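Local coordinates for protein, Family 18 Chitinase (Crocus vernus, PDB 3SIM) that probably hydrolyses the beta-1,4 glycosidic links of chitin, as a plant family 18 glycosyl hydrolase built on a TIM barrel, at residues A157-F162 with N181-Q186; V215-S220 with G245-I250; F137-G142 with N174-A179. All blocks are in the same frame, centred on the assembly; numbering follows the deposited sequence.

In the fold
All three contacts belong to one TIM barrel, the fold of family 18 chitinases. Contact 1 pairs strands 156-159 and 182-184. Contact 2 lies one strand further round, its centre about 10 Å from that of contact 1, where strand 215-220 meets the lead-in to strand 250-253; strand 182-184 bonds to 215-220, so the two share the parallel barrel strands. Contact 3 packs helix 134-150 against the end of helix 166-175, about 13 Å from contact 1 and 22 Å from contact 2 between centres. Along the chain, contacts 1 and 3 interlock, and contact 2 follows both. Contacts 1 and 2 thus close adjacent parts of the barrel wall, while contact 3 joins helices outside it.

Contact 1 (A157-F162 with N181-Q186); sequences ASISPF and NHINYQ
Strands 157-159 and 182-184 run side by side in parallel and splay 41° apart, yet backbone bonds hold them. Asn181 N donates to Ala157 O at 2.9 Å, Asn184 N to Ile159 O, and Gln186 N to Pro161 O at 3.0 Å, the straightest of the three at 164°. Between the first two, the bond from Ile159 N to His182 O is weak.

On the face carrying the isoleucines, Ile159 and Ile183 lie alongside each other, and CG2 of Ile183 sits over the hollow between CG1 of Ile159 at 3.9 Å and CD of Pro161 at 3.7 Å. The proline ring is the next bump: its CG rests 3.7 Å from CD2 of Tyr185, crossing the phenol about at right angles. One face of that phenol takes Pro161 O near its rim and CA of Phe162 as a CH-pi contact.

On the other face, CB of Ser158 sits 3.7 Å from CE1 of His182, whose ND1 is bonded to Asn184 OD1. The hydroxyls of Ser158 and Ser160 hydrogen-bond Asp123; Ser160 OG and Asn184 ND2 also bond Tyr6 OH. This is a TIM-barrel beta-alpha-beta pairing, with Asp123 in a sequence matching the DxxDxDxE signature of family 18 active sites.

Contact 2 (V215-S220 with G245-I250); sequences VLISFS and GKLHGI
Strand 215-220 and strand 250-253, parallel neighbours in the TIM barrel, begin their pairing here, as the chain comes off helix 230-243. The helix closes in a Schellman motif at Gly245, of positive phi. Within the two segments the pairing is one bridge, Ile217 with Ile250; Ile217 goes on to bond the backbone of Ala251. Ile217 N donates to Gly249 O at 3.2 Å, in the carbonyl plane but bent, with 138° at the hydrogen, and CA of Ile250 comes in turn to Ile217 O as a CA-H...O contact of 3.4 Å.

Gly249 makes room for Leu216. CD1 of Leu216 lies 3.5 Å from Gly249 C, in room left by the absent side chain. Beside this, CD2 of Leu216 meets CB of His248. On the face shared by the isoleucines, Ile217 has CG1 in the crowded position between N and the carbonyl carbon (chi1 67°), which brings CD1 to 3.7 Å from Leu247 CD1, the two side chains crossing about at right angles. CG2 of Ile250 reaches CE2 of Phe219 at 4.0 Å, and Phe234 of helix 230-243 meets the Phe219 ring edge-to-face.

Before the two segments pair, a water fills in between their backbones. It donates to Val215 O at 2.8 Å and to Lys246 O, and accepts from His248 N at 2.9 Å. Val215 O also lies at the edge of the His248 imidazole, in its plane. One water thus joins three backbone polar groups, Val215 O having Tyr203 OH as a second partner, while the isoleucine face is held by apolar packing.

Contact 3 (F137-G142 with N174-A179); sequences FAECIG and NEYKNA
The ring of Tyr176 lies flat against Gly142, and this CH-pi contact is the heart of the pairing. Gly142 CA stands 3.4 Å from the ring centroid and only 7° off its normal, so the alpha carbon sits over the middle of the phenol. With no side chain on Gly142, the ring can settle directly on the backbone. One turn earlier in the same helix, Ala138 O comes to 3.4 Å from CE2 of Tyr176. That carbonyl is already engaged within the helix, accepting from Gly142 N at 2.9 Å. The phenol oxygen ends near the backbone of Glu139, OH to CA 4.0 Å, so the ring spans one turn of helix 137-142.

Glu175, just before the tyrosine and the last helical residue, adds a second direct contact. It runs out extended, and its carboxylate lies beside the methyl group of Ala138, OE1 to CB 3.8 Å. A water lies between the two acids, 2.5 Å from Glu175 OE1 and 3.2 Å from Glu139 OE2; it may not have a proton for each. The two carboxylates are 5.4 Å apart between those same oxygens, like charges whose repulsion the water may ease.

What places the ring is the turn of the backbone. Tyr176 is the first residue to leave helical angles after helix 166-175, and its CG lies anti to the carbonyl carbon (chi1 -62°), directing the phenol at the facing helix. Ala179 N then bonds back to Tyr176 O, tightening the turn that leads on to strand 182-184. Thr146 of helix 134-150 also touches the tyrosine, and Lys149 bonds to Ala179 O. The contact therefore joins two consecutive outer helices of the barrel, 134-150 and 166-175, with strand 156-159 between them in sequence.

Contact 1 (A157-F162 with N181-Q186)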
loop_
_atom_site.group_PDB
_atom_site.type_symbol
_atom_site.label_atom_id
_atom_site.label_comp_id
_atom_site.label_asym_id
_atom_site.label_seq_id
_atom_site.Cartn_x
_atom_site.Cartn_y
_atom_site.Cartn_z
ATOM N N ALA A 157 2.804 9.997 0.687
ATOM C CA ALA A 157 3.390 8.716 1.017
ATOM C C ALA A 157 2.726 7.959 2.187
ATOM O O ALA A 157 2.355 8.540 3.158
ATOM C CB ALA A 157 4.833 8.867 1.253
ATOM N N SER A 158 2.648 6.647 2.032
ATOM C CA SER A 158 2.105 5.691 2.975
ATOM C C SER A 158 3.050 4.499 3.282
ATOM O O SER A 158 3.894 4.160 2.515
ATOM C CB SER A 158 0.793 5.105 2.454
ATOM O OG SER A 158 0.955 4.441 1.243
ATOM N N ILE A 159 2.802 3.859 4.402
ATOM C CA ILE A 159 3.477 2.629 4.784
ATOM C C ILE A 159 2.460 1.516 5.059
ATOM O O ILE A 159 1.384 1.797 5.445
ATOM C CB ILE A 159 4.493 2.813 5.956
ATOM C CG1 ILE A 159 3.829 3.347 7.224
ATOM C CG2 ILE A 159 5.614 3.676 5.593
ATOM C CD1 ILE A 159 4.719 3.492 8.393
ATOM N N SER A 160 2.827 0.256 4.868
ATOM C CA SER A 160 1.915 -0.833 5.076
ATOM C C SER A 160 2.448 -1.945 6.007
ATOM O O SER A 160 2.592 -3.018 5.610
ATOM C CB SER A 160 1.372 -1.391 3.744
ATOM O OG SER A 160 1.032 -0.452 2.807
ATOM N N PRO A 161 2.684 -1.630 7.267
ATOM C CA PRO A 161 3.183 -2.581 8.243
ATOM C C PRO A 161 2.167 -3.628 8.781
ATOM O O PRO A 161 1.013 -3.634 8.468
ATOM C CB PRO A 161 3.698 -1.672 9.366
ATOM C CG PRO A 161 2.877 -0.613 9.369
ATOM C CD PRO A 161 2.385 -0.378 7.940
ATOM N N PHE A 162 2.684 -4.532 9.592
ATOM C CA PHE A 162 1.957 -5.542 10.342
ATOM C C PHE A 162 2.861 -5.995 11.507
ATOM O O PHE A 162 3.998 -5.635 11.541
ATOM C CB PHE A 162 1.453 -6.710 9.469
ATOM C CG PHE A 162 2.476 -7.275 8.550
ATOM C CD1 PHE A 162 2.764 -6.717 7.303
ATOM C CD2 PHE A 162 3.205 -8.372 8.927
ATOM C CE1 PHE A 162 3.731 -7.263 6.510
ATOM C CE2 PHE A 162 4.161 -8.885 8.111
ATOM C CZ PHE A 162 4.415 -8.323 6.924
ATOM N N ASN A 181 2.241 10.387 5.329
ATOM C CA ASN A 181 0.854 10.763 5.384
ATOM C C ASN A 181 -0.192 9.901 6.114
ATOM O O ASN A 181 -0.988 10.447 6.762
ATOM C CB ASN A 181 0.355 11.173 4.039
ATOM C CG ASN A 181 1.116 12.335 3.496
ATOM O OD1 ASN A 181 0.934 13.412 3.879
ATOM N ND2 ASN A 181 2.004 12.069 2.680
ATOM N N HIS A 182 -0.153 8.598 5.920
ATOM C CA HIS A 182 -1.026 7.620 6.556
ATOM C C HIS A 182 -0.444 6.200 6.523
ATOM O O HIS A 182 0.514 5.947 5.862
ATOM C CB HIS A 182 -2.447 7.606 5.988
ATOM C CG HIS A 182 -2.498 7.557 4.504
ATOM N ND1 HIS A 182 -2.593 6.390 3.812
ATOM C CD2 HIS A 182 -2.436 8.532 3.582
ATOM C CE1 HIS A 182 -2.607 6.642 2.530
ATOM N NE2 HIS A 182 -2.509 7.938 2.366
ATOM N N ILE A 183 -1.078 5.313 7.239
ATOM C CA ILE A 183 -0.596 4.000 7.515
ATOM C C ILE A 183 -1.663 2.961 7.196
ATOM O O ILE A 183 -2.644 2.855 7.849
ATOM C CB ILE A 183 -0.098 3.888 8.957
ATOM C CG1 ILE A 183 0.851 5.015 9.278
ATOM C CG2 ILE A 183 0.558 2.534 9.223
ATOM C CD1 ILE A 183 1.174 5.083 10.630
ATOM N N ASN A 184 -1.417 2.235 6.140
ATOM C CA ASN A 184 -2.266 1.188 5.703
ATOM C C ASN A 184 -1.933 -0.147 6.391
ATOM O O ASN A 184 -1.347 -1.008 5.809
ATOM C CB ASN A 184 -2.320 1.087 4.184
ATOM C CG ASN A 184 -2.595 2.425 3.482
ATOM O OD1 ASN A 184 -3.367 3.258 3.906
ATOM N ND2 ASN A 184 -1.982 2.558 2.368
ATOM N N TYR A 185 -2.351 -0.259 7.652
ATOM C CA TYR A 185 -1.995 -1.390 8.490
ATOM C C TYR A 185 -2.705 -2.607 7.954
ATOM O O TYR A 185 -3.788 -2.533 7.564
ATOM C CB TYR A 185 -2.308 -1.178 9.978
ATOM C CG TYR A 185 -1.452 -1.913 10.937
ATOM C CD1 TYR A 185 -1.870 -3.093 11.529
ATOM C CD2 TYR A 185 -0.216 -1.436 11.292
ATOM C CE1 TYR A 185 -1.099 -3.762 12.455
ATOM C CE2 TYR A 185 0.571 -2.083 12.162
ATOM C CZ TYR A 185 0.149 -3.268 12.746
ATOM O OH TYR A 185 0.955 -3.933 13.586
ATOM N N GLN A 186 -1.967 -3.683 7.863
ATOM C CA GLN A 186 -2.377 -4.930 7.259
ATOM C C GLN A 186 -3.061 -5.863 8.332
ATOM O O GLN A 186 -2.487 -6.785 8.853
ATOM C CB GLN A 186 -1.216 -5.564 6.453
ATOM C CG GLN A 186 -0.637 -4.796 5.261
ATOM C CD GLN A 186 0.214 -5.681 4.332
ATOM O OE1 GLN A 186 1.332 -5.366 4.016
ATOM N NE2 GLN A 186 -0.345 -6.774 3.928
#

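Contact 2 (V215-S220 with G245-I250)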
loop_
_atom_site.group_PDB
_atom_site.type_symbol
_atom_site.label_atom_id
_atom_site.label_comp_id
_atom_site.label_asym_id
_atom_site.label_seq_id
_atom_site.Cartn_x
_atom_site.Cartn_y
_atom_site.Cartn_z
ATOM N N VAL A 215 -3.893 5.784 11.122
ATOM C CA VAL A 215 -3.998 4.382 10.748
ATOM C C VAL A 215 -5.374 4.017 10.153
ATOM O O VAL A 215 -6.378 4.046 10.810
ATOM C CB VAL A 215 -3.710 3.440 11.963
ATOM C CG1 VAL A 215 -3.638 2.015 11.549
ATOM C CG2 VAL A 215 -2.515 3.865 12.740
ATOM N N LEU A 216 -5.329 3.655 8.893
ATOM C CA LEU A 216 -6.389 2.976 8.183
ATOM C C LEU A 216 -6.626 1.515 8.616
ATOM O O LEU A 216 -5.750 0.800 9.004
ATOM C CB LEU A 216 -6.262 3.033 6.656
ATOM C CG LEU A 216 -5.864 4.189 5.722
ATOM C CD1 LEU A 216 -6.862 4.435 4.690
ATOM C CD2 LEU A 216 -5.421 5.478 6.363
ATOM N N ILE A 217 -7.869 1.141 8.609
ATOM C CA ILE A 217 -8.260 -0.258 8.689
ATOM C C ILE A 217 -8.262 -0.942 7.308
ATOM O O ILE A 217 -8.229 -0.296 6.333
ATOM C CB ILE A 217 -9.524 -0.499 9.484
ATOM C CG1 ILE A 217 -10.741 0.105 8.773
ATOM C CG2 ILE A 217 -9.400 -0.028 10.943
ATOM C CD1 ILE A 217 -12.089 -0.128 9.439
ATOM N N SER A 218 -8.330 -2.251 7.289
ATOM C CA SER A 218 -8.204 -3.008 6.055
ATOM C C SER A 218 -8.796 -4.420 6.065
ATOM O O SER A 218 -8.971 -4.988 7.064
ATOM C CB SER A 218 -6.734 -3.053 5.638
ATOM O OG SER A 218 -5.990 -3.800 6.483
ATOM N N PHE A 219 -9.033 -4.943 4.892
ATOM C CA PHE A 219 -9.374 -6.331 4.652
ATOM C C PHE A 219 -8.829 -6.866 3.301
ATOM O O PHE A 219 -8.540 -6.121 2.432
ATOM C CB PHE A 219 -10.879 -6.595 4.774
ATOM C CG PHE A 219 -11.742 -5.850 3.779
ATOM C CD1 PHE A 219 -11.969 -6.330 2.532
ATOM C CD2 PHE A 219 -12.370 -4.677 4.140
ATOM C CE1 PHE A 219 -12.792 -5.631 1.647
ATOM C CE2 PHE A 219 -13.179 -3.996 3.252
ATOM C CZ PHE A 219 -13.377 -4.466 2.021
ATOM N N SER A 220 -8.783 -8.173 3.189
ATOM C CA SER A 220 -8.414 -8.903 1.989
ATOM C C SER A 220 -9.620 -9.576 1.348
ATOM O O SER A 220 -10.492 -10.027 2.005
ATOM C CB SER A 220 -7.325 -9.939 2.260
ATOM O OG SER A 220 -7.207 -10.924 1.291
ATOM N N GLY A 245 -15.056 8.756 15.996
ATOM C CA GLY A 245 -14.155 9.651 15.340
ATOM C C GLY A 245 -12.802 9.015 15.030
ATOM O O GLY A 245 -11.862 9.668 14.886
ATOM N N LYS A 246 -12.761 7.703 14.977
ATOM C CA LYS A 246 -11.530 6.960 14.739
ATOM C C LYS A 246 -11.285 6.297 13.345
ATOM O O LYS A 246 -10.386 5.543 13.214
ATOM C CB LYS A 246 -11.368 5.936 15.849
ATOM C CG LYS A 246 -11.158 6.457 17.275
ATOM C CD LYS A 246 -10.678 5.319 18.136
ATOM C CE LYS A 246 -10.729 5.547 19.598
ATOM N NZ LYS A 246 -10.798 4.322 20.368
ATOM N N LEU A 247 -12.140 6.548 12.375
ATOM C CA LEU A 247 -12.050 5.920 11.083
ATOM C C LEU A 247 -11.371 6.850 10.076
ATOM O O LEU A 247 -11.954 7.735 9.583
ATOM C CB LEU A 247 -13.426 5.495 10.562
ATOM C CG LEU A 247 -13.426 4.736 9.237
ATOM C CD1 LEU A 247 -12.617 3.519 9.318
ATOM C CD2 LEU A 247 -14.797 4.491 8.715
ATOM N N HIS A 248 -10.094 6.679 9.897
ATOM C CA HIS A 248 -9.297 7.388 8.900
ATOM C C HIS A 248 -9.561 7.039 7.439
ATOM O O HIS A 248 -9.394 7.844 6.584
ATOM C CB HIS A 248 -7.808 7.322 9.213
ATOM C CG HIS A 248 -7.450 7.894 10.542
ATOM N ND1 HIS A 248 -7.472 9.228 10.797
ATOM C CD2 HIS A 248 -7.067 7.307 11.686
ATOM C CE1 HIS A 248 -7.133 9.445 12.037
ATOM N NE2 HIS A 248 -6.892 8.292 12.605
ATOM N N GLY A 249 -9.896 5.786 7.212
ATOM C CA GLY A 249 -10.154 5.208 5.916
ATOM C C GLY A 249 -10.084 3.682 5.845
ATOM O O GLY A 249 -9.795 3.027 6.802
ATOM N N ILE A 250 -10.374 3.135 4.686
ATOM C CA ILE A 250 -10.319 1.704 4.466
ATOM C C ILE A 250 -9.422 1.331 3.254
ATOM O O ILE A 250 -9.544 1.884 2.194
ATOM C CB ILE A 250 -11.707 1.063 4.241
ATOM C CG1 ILE A 250 -12.628 1.259 5.420
ATOM C CG2 ILE A 250 -11.580 -0.388 3.826
ATOM C CD1 ILE A 250 -14.022 1.210 5.135
HETATM O O HOH W 1 -9.145 4.203 11.007
#

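Contact 3 (F137-G142 with N174-A179)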
loop_
_atom_site.group_PDB
_atom_site.type_symbol
_atom_site.label_atom_id
_atom_site.label_comp_id
_atom_site.label_asym_id
_atom_site.label_seq_id
_atom_site.Cartn_x
_atom_site.Cartn_y
_atom_site.Cartn_z
ATOM N N PHE A 137 17.334 0.646 6.707
ATOM C CA PHE A 137 15.985 0.741 6.134
ATOM C C PHE A 137 15.306 2.089 6.420
ATOM O O PHE A 137 14.831 2.689 5.561
ATOM C CB PHE A 137 15.069 -0.391 6.709
ATOM C CG PHE A 137 13.645 -0.413 6.158
ATOM C CD1 PHE A 137 13.378 -0.706 4.817
ATOM C CD2 PHE A 137 12.582 -0.121 6.956
ATOM C CE1 PHE A 137 12.045 -0.708 4.373
ATOM C CE2 PHE A 137 11.327 -0.130 6.475
ATOM C CZ PHE A 137 11.047 -0.442 5.232
ATOM N N ALA A 138 15.321 2.549 7.652
ATOM C CA ALA A 138 14.724 3.817 7.989
ATOM C C ALA A 138 15.345 5.009 7.238
ATOM O O ALA A 138 14.653 5.815 6.752
ATOM C CB ALA A 138 14.755 4.046 9.481
ATOM N N GLU A 139 16.656 5.039 7.182
ATOM C CA GLU A 139 17.422 6.034 6.479
ATOM C C GLU A 139 17.228 6.028 4.964
ATOM O O GLU A 139 16.976 7.041 4.462
ATOM C CB GLU A 139 18.910 5.907 6.754
ATOM C CG GLU A 139 19.443 6.550 7.944
ATOM C CD GLU A 139 20.948 6.257 8.178
ATOM O OE1 GLU A 139 21.782 6.544 7.298
ATOM O OE2 GLU A 139 21.251 5.739 9.255
ATOM N N CYS A 140 17.269 4.869 4.318
ATOM C CA CYS A 140 17.046 4.751 2.905
ATOM C C CYS A 140 15.625 5.231 2.506
ATOM O O CYS A 140 15.505 6.084 1.664
ATOM C CB CYS A 140 17.216 3.288 2.462
ATOM S SG CYS A 140 18.877 2.609 2.261
ATOM N N ILE A 141 14.603 4.684 3.145
ATOM C CA ILE A 141 13.246 5.069 2.870
ATOM C C ILE A 141 12.935 6.522 3.242
ATOM O O ILE A 141 12.286 7.185 2.510
ATOM C CB ILE A 141 12.189 4.113 3.472
ATOM C CG1 ILE A 141 12.512 2.672 3.101
ATOM C CG2 ILE A 141 10.782 4.508 3.083
ATOM C CD1 ILE A 141 12.398 2.378 1.692
ATOM N N GLY A 142 13.405 6.944 4.403
ATOM C CA GLY A 142 13.200 8.306 4.860
ATOM C C GLY A 142 13.822 9.315 3.901
ATOM O O GLY A 142 13.142 10.170 3.480
ATOM N N ASN A 174 9.238 6.834 13.599
ATOM C CA ASN A 174 9.846 7.672 14.592
ATOM C C ASN A 174 10.963 8.586 14.043
ATOM O O ASN A 174 11.040 9.692 14.417
ATOM C CB ASN A 174 10.338 6.874 15.792
ATOM C CG ASN A 174 9.218 6.183 16.560
ATOM O OD1 ASN A 174 9.387 5.110 16.999
ATOM N ND2 ASN A 174 8.121 6.819 16.709
ATOM N N GLU A 175 11.778 8.075 13.154
ATOM C CA GLU A 175 12.739 8.888 12.429
ATOM C C GLU A 175 12.251 9.935 11.378
ATOM O O GLU A 175 12.935 10.867 11.137
ATOM C CB GLU A 175 13.922 8.054 11.915
ATOM C CG GLU A 175 14.697 7.318 13.002
ATOM C CD GLU A 175 15.773 6.381 12.437
ATOM O OE1 GLU A 175 16.439 6.740 11.519
ATOM O OE2 GLU A 175 15.992 5.290 12.913
ATOM N N TYR A 176 11.139 9.674 10.709
ATOM C CA TYR A 176 10.615 10.476 9.600
ATOM C C TYR A 176 9.094 10.742 9.634
ATOM O O TYR A 176 8.461 10.715 8.631
ATOM C CB TYR A 176 11.042 9.919 8.227
ATOM C CG TYR A 176 12.529 9.892 7.985
ATOM C CD1 TYR A 176 13.147 10.882 7.301
ATOM C CD2 TYR A 176 13.297 8.894 8.513
ATOM C CE1 TYR A 176 14.537 10.867 7.099
ATOM C CE2 TYR A 176 14.624 8.853 8.373
ATOM C CZ TYR A 176 15.284 9.842 7.648
ATOM O OH TYR A 176 16.625 9.774 7.497
ATOM N N LYS A 177 8.547 11.035 10.794
ATOM C CA LYS A 177 7.093 11.140 11.017
ATOM C C LYS A 177 6.430 12.200 10.140
ATOM O O LYS A 177 5.407 11.946 9.612
ATOM C CB LYS A 177 6.707 11.248 12.505
ATOM C CG LYS A 177 5.538 12.162 12.828
ATOM C CD LYS A 177 6.000 13.544 13.090
ATOM C CE LYS A 177 6.616 13.734 14.473
ATOM N NZ LYS A 177 7.728 14.656 14.469
ATOM N N ASN A 178 7.072 13.318 9.908
ATOM C CA ASN A 178 6.524 14.292 8.980
ATOM C C ASN A 178 6.518 13.946 7.487
ATOM O O ASN A 178 5.936 14.631 6.738
ATOM C CB ASN A 178 7.166 15.640 9.142
ATOM C CG ASN A 178 8.565 15.624 8.800
ATOM O OD1 ASN A 178 8.966 15.478 7.662
ATOM N N ALA A 179 7.235 12.927 7.070
ATOM C CA ALA A 179 7.220 12.473 5.690
ATOM C C ALA A 179 6.120 11.473 5.277
ATOM O O ALA A 179 5.868 11.303 4.116
ATOM C CB ALA A 179 8.574 11.953 5.277
HETATM O O HOH W 2 18.725 5.766 11.157
#